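Local coordinates for uncharacterized protein (Ruminococcus gnavus, PDB 4QAN) that is of unknown function but binds a magnesium ion and has a cystatin-like fold, as a divergent member of the NTF2-like superfamily, at residues 6-18 against 205-217. Numbering follows the deposited sequence.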
ATOM      1  N   SER A   6      -5.564 -12.100  12.257  1.00 73.37           N
ATOM      2  CA  SER A   6      -4.316 -12.739  12.661  1.00 79.61           C
ATOM      3  C   SER A   6      -4.015 -14.050  11.900  1.00 79.26           C
ATOM      4  O   SER A   6      -2.915 -14.231  11.375  1.00 83.24           O
ATOM      5  CB  SER A   6      -4.345 -12.987  14.179  1.00 79.11           C
ATOM      6  OG  SER A   6      -3.195 -13.683  14.621  1.00 83.11           O
ATOM      7  N   GLU A   7      -4.995 -14.947  11.823  1.00 76.41           N
ATOM      8  CA  GLU A   7      -4.772 -16.302  11.272  1.00 77.23           C
ATOM      9  C   GLU A   7      -4.737 -16.386   9.733  1.00 64.63           C
ATOM     10  O   GLU A   7      -4.601 -17.473   9.163  1.00 71.61           O
ATOM     11  CB  GLU A   7      -5.793 -17.300  11.859  1.00 79.14           C
ATOM     12  CG  GLU A   7      -7.267 -16.962  11.645  1.00 75.05           C
ATOM     13  CD  GLU A   7      -8.178 -17.679  12.627  1.00 74.11           C
ATOM     14  OE1 GLU A   7      -7.894 -18.844  12.976  1.00 81.52           O
ATOM     15  OE2 GLU A   7      -9.182 -17.079  13.052  1.00 74.96           O
ATOM     16  N   VAL A   8      -4.858 -15.241   9.069  1.00 54.56           N
ATOM     17  CA  VAL A   8      -4.746 -15.177   7.617  1.00 49.07           C
ATOM     18  C   VAL A   8      -3.385 -14.620   7.199  1.00 42.82           C
ATOM     19  O   VAL A   8      -3.200 -14.220   6.057  1.00 40.00           O
ATOM     20  CB  VAL A   8      -5.911 -14.373   6.992  1.00 50.63           C
ATOM     21  CG1 VAL A   8      -7.240 -15.004   7.377  1.00 55.30           C
ATOM     22  CG2 VAL A   8      -5.889 -12.908   7.406  1.00 44.89           C
ATOM     23  N   LEU A   9      -2.432 -14.637   8.131  1.00 41.06           N
ATOM     24  CA  LEU A   9      -1.086 -14.144   7.904  1.00 41.28           C
ATOM     25  C   LEU A   9      -0.087 -15.249   7.592  1.00 39.72           C
ATOM     26  O   LEU A   9      -0.035 -16.277   8.264  1.00 39.88           O
ATOM     27  CB  LEU A   9      -0.579 -13.376   9.131  1.00 43.29           C
ATOM     28  CG  LEU A   9      -1.284 -12.063   9.475  1.00 46.10           C
ATOM     29  CD1 LEU A   9      -0.447 -11.287  10.486  1.00 48.37           C
ATOM     30  CD2 LEU A   9      -1.536 -11.214   8.229  1.00 47.66           C
ATOM     31  N   ASN A  10       0.727 -14.997   6.572  1.00 39.06           N
ATOM     32  CA  ASN A  10       1.848 -15.841   6.231  1.00 37.20           C
ATOM     33  C   ASN A  10       3.035 -15.279   6.984  1.00 37.30           C
ATOM     34  O   ASN A  10       3.617 -14.264   6.584  1.00 36.61           O
ATOM     35  CB  ASN A  10       2.080 -15.800   4.721  1.00 38.83           C
ATOM     36  CG  ASN A  10       3.194 -16.718   4.266  1.00 42.34           C
ATOM     37  OD1 ASN A  10       3.917 -17.287   5.075  1.00 40.56           O
ATOM     38  ND2 ASN A  10       3.350 -16.850   2.947  1.00 45.68           N
ATOM     39  N   VAL A  11       3.366 -15.913   8.101  1.00 36.98           N
ATOM     40  CA  VAL A  11       4.546 -15.528   8.858  1.00 38.15           C
ATOM     41  C   VAL A  11       5.717 -16.159   8.112  1.00 40.58           C
ATOM     42  O   VAL A  11       6.099 -17.296   8.371  1.00 39.73           O
ATOM     43  CB  VAL A  11       4.494 -15.996  10.330  1.00 39.56           C
ATOM     44  CG1 VAL A  11       5.641 -15.372  11.127  1.00 38.56           C
ATOM     45  CG2 VAL A  11       3.162 -15.623  10.967  1.00 39.68           C
ATOM     46  N   THR A  12       6.255 -15.419   7.149  1.00 42.26           N
ATOM     47  CA  THR A  12       7.299 -15.930   6.263  1.00 41.00           C
ATOM     48  C   THR A  12       8.567 -16.204   7.065  1.00 43.48           C
ATOM     49  O   THR A  12       8.680 -15.753   8.204  1.00 47.90           O
ATOM     50  CB  THR A  12       7.633 -14.915   5.155  1.00 37.99           C
ATOM     51  OG1 THR A  12       8.218 -13.747   5.735  1.00 36.65           O
ATOM     52  CG2 THR A  12       6.398 -14.510   4.381  1.00 38.16           C
ATOM     53  N   GLU A  13       9.521 -16.918   6.465  1.00 46.26           N
ATOM     54  CA  GLU A  13      10.814 -17.195   7.106  1.00 51.25           C
ATOM     55  C   GLU A  13      11.492 -15.914   7.587  1.00 49.74           C
ATOM     56  O   GLU A  13      12.025 -15.871   8.691  1.00 50.85           O
ATOM     57  CB  GLU A  13      11.757 -17.947   6.152  1.00 58.28           C
ATOM     58  CG  GLU A  13      11.475 -19.439   6.035  1.00 68.54           C
ATOM     59  CD  GLU A  13      12.216 -20.106   4.878  1.00 81.33           C
ATOM     60  OE1 GLU A  13      13.241 -19.559   4.401  1.00 74.79           O
ATOM     61  OE2 GLU A  13      11.770 -21.194   4.442  1.00 89.13           O
ATOM     62  N   SER A  14      11.475 -14.868   6.766  1.00 46.32           N
ATOM     63  CA  SER A  14      12.081 -13.600   7.176  1.00 46.81           C
ATOM     64  C   SER A  14      11.292 -12.945   8.316  1.00 44.18           C
ATOM     65  O   SER A  14      11.875 -12.411   9.256  1.00 43.70           O
ATOM     66  CB  SER A  14      12.204 -12.645   5.995  1.00 43.64           C
ATOM     67  OG  SER A  14      13.060 -13.191   5.018  1.00 43.73           O
ATOM     68  N   LEU A  15       9.967 -13.002   8.248  1.00 43.60           N
ATOM     69  CA  LEU A  15       9.158 -12.450   9.334  1.00 42.41           C
ATOM     70  C   LEU A  15       9.321 -13.190  10.648  1.00 42.95           C
ATOM     71  O   LEU A  15       9.096 -12.606  11.684  1.00 42.68           O
ATOM     72  CB  LEU A  15       7.689 -12.392   8.958  1.00 39.40           C
ATOM     73  CG  LEU A  15       7.399 -11.196   8.061  1.00 40.82           C
ATOM     74  CD1 LEU A  15       6.075 -11.409   7.349  1.00 34.12           C
ATOM     75  CD2 LEU A  15       7.438  -9.884   8.854  1.00 39.41           C
ATOM     76  N   GLN A  16       9.707 -14.463  10.603  1.00 47.72           N
ATOM     77  CA  GLN A  16      10.042 -15.214  11.825  1.00 51.16           C
ATOM     78  C   GLN A  16      11.382 -14.820  12.435  1.00 51.10           C
ATOM     79  O   GLN A  16      11.665 -15.212  13.568  1.00 54.21           O
ATOM     80  CB  GLN A  16      10.093 -16.722  11.550  1.00 53.15           C
ATOM     81  CG  GLN A  16       8.782 -17.329  11.108  1.00 54.65           C
ATOM     82  CD  GLN A  16       8.971 -18.702  10.491  1.00 58.04           C
ATOM     83  OE1 GLN A  16       9.743 -19.514  10.997  1.00 51.16           O
ATOM     84  NE2 GLN A  16       8.263 -18.970   9.387  1.00 55.53           N
ATOM     85  N   LYS A  17      12.223 -14.098  11.689  1.00 50.70           N
ATOM     86  CA  LYS A  17      13.562 -13.726  12.189  1.00 54.43           C
ATOM     87  C   LYS A  17      13.477 -12.684  13.289  1.00 53.43           C
ATOM     88  O   LYS A  17      12.644 -11.790  13.230  1.00 49.38           O
ATOM     89  CB  LYS A  17      14.452 -13.173  11.068  1.00 58.74           C
ATOM     90  CG  LYS A  17      14.959 -14.203  10.078  1.00 60.19           C
ATOM     91  CD  LYS A  17      15.697 -13.529   8.936  1.00 62.27           C
ATOM     92  CE  LYS A  17      16.389 -14.551   8.049  1.00 68.26           C
ATOM     93  NZ  LYS A  17      16.839 -13.943   6.768  1.00 74.02           N
ATOM     94  N   GLU A  18      14.367 -12.799  14.274  1.00 58.89           N
ATOM     95  CA  GLU A  18      14.416 -11.899  15.426  1.00 60.35           C
ATOM     96  C   GLU A  18      14.973 -10.513  15.055  1.00 61.75           C
ATOM     97  O   GLU A  18      15.921 -10.410  14.273  1.00 60.43           O
ATOM     98  CB  GLU A  18      15.308 -12.521  16.517  1.00 64.73           C
ATOM     99  CG  GLU A  18      14.953 -12.121  17.942  1.00 69.22           C
ATOM    100  CD  GLU A  18      13.539 -12.528  18.344  1.00 69.74           C
ATOM    101  OE1 GLU A  18      13.069 -13.628  17.961  1.00 64.03           O
ATOM    102  OE2 GLU A  18      12.888 -11.736  19.056  1.00 69.52           O
ATOM    103  N   LEU A 205      18.363  -6.807  12.431  1.00 52.36           N
ATOM    104  CA  LEU A 205      17.114  -6.231  11.958  1.00 49.00           C
ATOM    105  C   LEU A 205      16.481  -5.451  13.099  1.00 48.01           C
ATOM    106  O   LEU A 205      16.806  -5.654  14.269  1.00 51.40           O
ATOM    107  CB  LEU A 205      16.144  -7.322  11.503  1.00 45.69           C
ATOM    108  CG  LEU A 205      16.754  -8.510  10.774  1.00 45.99           C
ATOM    109  CD1 LEU A 205      15.648  -9.481  10.392  1.00 46.69           C
ATOM    110  CD2 LEU A 205      17.538  -8.047   9.558  1.00 46.79           C
ATOM    111  N   THR A 206      15.595  -4.538  12.742  1.00 44.65           N
ATOM    112  CA  THR A 206      14.729  -3.872  13.686  1.00 45.21           C
ATOM    113  C   THR A 206      13.323  -4.457  13.458  1.00 46.15           C
ATOM    114  O   THR A 206      13.158  -5.418  12.707  1.00 48.83           O
ATOM    115  CB  THR A 206      14.780  -2.338  13.504  1.00 44.86           C
ATOM    116  OG1 THR A 206      14.322  -1.682  14.696  1.00 43.43           O
ATOM    117  CG2 THR A 206      13.926  -1.884  12.275  1.00 40.67           C
ATOM    118  N   GLY A 207      12.315  -3.889  14.101  1.00 45.01           N
ATOM    119  CA  GLY A 207      11.039  -4.565  14.226  1.00 43.71           C
ATOM    120  C   GLY A 207      10.317  -4.842  12.929  1.00 43.85           C
ATOM    121  O   GLY A 207      10.420  -4.071  11.977  1.00 46.18           O
ATOM    122  N   ALA A 208       9.569  -5.947  12.904  1.00 41.96           N
ATOM    123  CA  ALA A 208       8.754  -6.308  11.762  1.00 38.98           C
ATOM    124  C   ALA A 208       7.597  -5.321  11.650  1.00 36.33           C
ATOM    125  O   ALA A 208       6.997  -4.964  12.648  1.00 38.54           O
ATOM    126  CB  ALA A 208       8.232  -7.726  11.908  1.00 38.07           C
ATOM    127  N   ASN A 209       7.281  -4.894  10.433  1.00 35.25           N
ATOM    128  CA  ASN A 209       6.275  -3.860  10.233  1.00 32.98           C
ATOM    129  C   ASN A 209       5.528  -3.977   8.928  1.00 32.78           C
ATOM    130  O   ASN A 209       5.072  -2.970   8.392  1.00 32.42           O
ATOM    131  CB  ASN A 209       6.968  -2.503  10.271  1.00 33.06           C
ATOM    132  CG  ASN A 209       8.006  -2.364   9.178  1.00 31.91           C
ATOM    133  OD1 ASN A 209       8.471  -3.363   8.620  1.00 30.55           O
ATOM    134  ND2 ASN A 209       8.358  -1.132   8.851  1.00 33.55           N
ATOM    135  N   TYR A 210       5.442  -5.192   8.397  1.00 35.26           N
ATOM    136  CA  TYR A 210       4.671  -5.474   7.186  1.00 30.65           C
ATOM    137  C   TYR A 210       4.032  -6.851   7.312  1.00 29.71           C
ATOM    138  O   TYR A 210       4.404  -7.625   8.181  1.00 32.60           O
ATOM    139  CB  TYR A 210       5.582  -5.401   5.956  1.00 32.68           C
ATOM    140  CG  TYR A 210       6.675  -6.457   5.879  1.00 31.82           C
ATOM    141  CD1 TYR A 210       7.881  -6.295   6.540  1.00 34.25           C
ATOM    142  CD2 TYR A 210       6.497  -7.610   5.134  1.00 30.93           C
ATOM    143  CE1 TYR A 210       8.883  -7.261   6.465  1.00 33.92           C
ATOM    144  CE2 TYR A 210       7.478  -8.581   5.057  1.00 32.03           C
ATOM    145  CZ  TYR A 210       8.667  -8.400   5.732  1.00 34.10           C
ATOM    146  OH  TYR A 210       9.631  -9.354   5.639  1.00 31.41           O
ATOM    147  N   PHE A 211       3.082  -7.170   6.437  1.00 30.07           N
ATOM    148  CA  PHE A 211       2.454  -8.474   6.453  1.00 29.68           C
ATOM    149  C   PHE A 211       2.275  -9.002   5.033  1.00 30.69           C
ATOM    150  O   PHE A 211       2.190  -8.221   4.075  1.00 30.03           O
ATOM    151  CB  PHE A 211       1.094  -8.392   7.160  1.00 29.95           C
ATOM    152  CG  PHE A 211       0.057  -7.654   6.375  1.00 29.42           C
ATOM    153  CD1 PHE A 211      -0.081  -6.286   6.501  1.00 29.84           C
ATOM    154  CD2 PHE A 211      -0.765  -8.327   5.489  1.00 32.38           C
ATOM    155  CE1 PHE A 211      -1.030  -5.601   5.761  1.00 31.51           C
ATOM    156  CE2 PHE A 211      -1.718  -7.652   4.759  1.00 32.98           C
ATOM    157  CZ  PHE A 211      -1.843  -6.280   4.887  1.00 30.50           C
ATOM    158  N   GLN A 212       2.251 -10.333   4.930  1.00 30.06           N
ATOM    159  CA  GLN A 212       1.946 -11.041   3.684  0.60 33.12           C
ATOM    160  C   GLN A 212       0.744 -11.956   4.008  1.00 33.39           C
ATOM    161  O   GLN A 212       0.847 -12.854   4.836  1.00 34.36           O
ATOM    162  CB  GLN A 212       3.181 -11.843   3.181  0.60 32.91           C
ATOM    163  CG  GLN A 212       3.150 -12.222   1.689  0.60 32.12           C
ATOM    164  CD  GLN A 212       4.464 -12.815   1.155  0.60 32.55           C
ATOM    165  OE1 GLN A 212       5.507 -12.160   1.154  0.60 31.21           O
ATOM    166  NE2 GLN A 212       4.406 -14.062   0.679  0.60 32.66           N
ATOM    167  N   ALA A 213      -0.403 -11.697   3.386  1.00 33.45           N
ATOM    168  CA  ALA A 213      -1.587 -12.506   3.653  1.00 32.06           C
ATOM    169  C   ALA A 213      -1.395 -13.881   3.004  1.00 32.78           C
ATOM    170  O   ALA A 213      -0.636 -14.004   2.040  1.00 34.42           O
ATOM    171  CB  ALA A 213      -2.822 -11.816   3.119  1.00 31.33           C
HETATM  172  N   MSE A 214      -2.032 -14.899   3.580  1.00 34.15           N
HETATM  173  CA  MSE A 214      -2.007 -16.239   3.010  0.50 37.18           C
HETATM  174  C   MSE A 214      -3.211 -16.415   2.128  1.00 36.36           C
HETATM  175  O   MSE A 214      -4.185 -15.693   2.260  1.00 36.92           O
HETATM  176  CB  MSE A 214      -2.011 -17.278   4.119  0.50 41.82           C
HETATM  177  CG  MSE A 214      -3.388 -17.464   4.738  0.50 45.38           C
HETATM  178 SE   MSE A 214      -3.260 -18.834   6.137  0.38 51.38          SE
HETATM  179  CE  MSE A 214      -5.205 -19.002   6.417  0.50 53.66           C
ATOM    180  N   PRO A 215      -3.165 -17.387   1.201  1.00 36.62           N
ATOM    181  CA  PRO A 215      -4.379 -17.655   0.437  1.00 35.10           C
ATOM    182  C   PRO A 215      -5.511 -18.198   1.320  1.00 36.04           C
ATOM    183  O   PRO A 215      -5.263 -19.035   2.176  1.00 36.48           O
ATOM    184  CB  PRO A 215      -3.931 -18.738  -0.551  1.00 35.47           C
ATOM    185  CG  PRO A 215      -2.482 -18.487  -0.718  1.00 37.82           C
ATOM    186  CD  PRO A 215      -2.025 -18.151   0.669  1.00 38.52           C
ATOM    187  N   ILE A 216      -6.728 -17.686   1.143  1.00 35.19           N
ATOM    188  CA  ILE A 216      -7.927 -18.360   1.655  1.00 35.44           C
ATOM    189  C   ILE A 216      -8.954 -18.431   0.538  1.00 35.33           C
ATOM    190  O   ILE A 216      -8.974 -17.577  -0.354  1.00 33.03           O
ATOM    191  CB  ILE A 216      -8.557 -17.676   2.891  1.00 36.91           C
ATOM    192  CG1 ILE A 216      -9.023 -16.265   2.561  1.00 41.56           C
ATOM    193  CG2 ILE A 216      -7.578 -17.660   4.062  1.00 36.16           C
ATOM    194  CD1 ILE A 216      -9.684 -15.570   3.737  1.00 47.02           C
ATOM    195  N   SER A 217      -9.811 -19.439   0.607  1.00 36.44           N
ATOM    196  CA  SER A 217     -10.772 -19.707  -0.444  1.00 36.23           C
ATOM    197  C   SER A 217     -12.094 -20.192   0.149  1.00 34.43           C
ATOM    198  O   SER A 217     -12.177 -20.447   1.325  1.00 31.94           O
ATOM    199  CB  SER A 217     -10.193 -20.771  -1.380  1.00 36.58           C
ATOM    200  OG  SER A 217     -10.019 -22.011  -0.713  1.00 37.46           O
TER
HETATM  201  O   HOH W   1       2.493 -11.708   7.458  1.00 41.03           O
HETATM  202  O   HOH W   2       1.477 -15.721   0.993  1.00 41.24           O
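A single antiparallel beta bridge, at the non-hydrogen-bonded pair L9 and A213, joins two loops that run antiparallel: the one following helix 2-6 and the loop before helix 221-234. M214 N donates to V8 O at 2.8 Å, rising 36° out of the carbonyl plane. N10 N gives the second bond, to Q212 O at 2.8 Å, nearly in line with the C=O (172°). Water 1 stands in for the return bond of this next pair, donating to N10 O and accepting from Q212 N, each at 2.9 Å. Water 2 links the N10 amide to the opposite backbone, accepting from ND2 and donating to A213 O; N10 reaches it with CG anti to its own N (chi1 -177°). Beside the bridge, L9 CD2 lies against F211 CB at 4.0 Å, the two side chains crossing at about a right angle.

At the other end the apolar contact centres on L15. Its CD2 sits over one face of the Y210 ring, a CH-pi contact 3.9 Å from the centroid, and meets A208 CB at 3.8 Å. L15 is presented by a turn in which its N bonds to T12 OG1, an ST motif. The Y210 hydroxyl and T12 OG1 both hydrogen-bond T252 OG1, a shared third partner for the two loops. With an alanine at Y210, L15 CD2 would probably lose the ring face it packs on, and T252 OG1 its phenol partner. Two direct backbone bonds thus set the register at L9 and A213; with water 1 inserted beside them, the pairing stops after one bridge, and the far end rests on L15 against Y210.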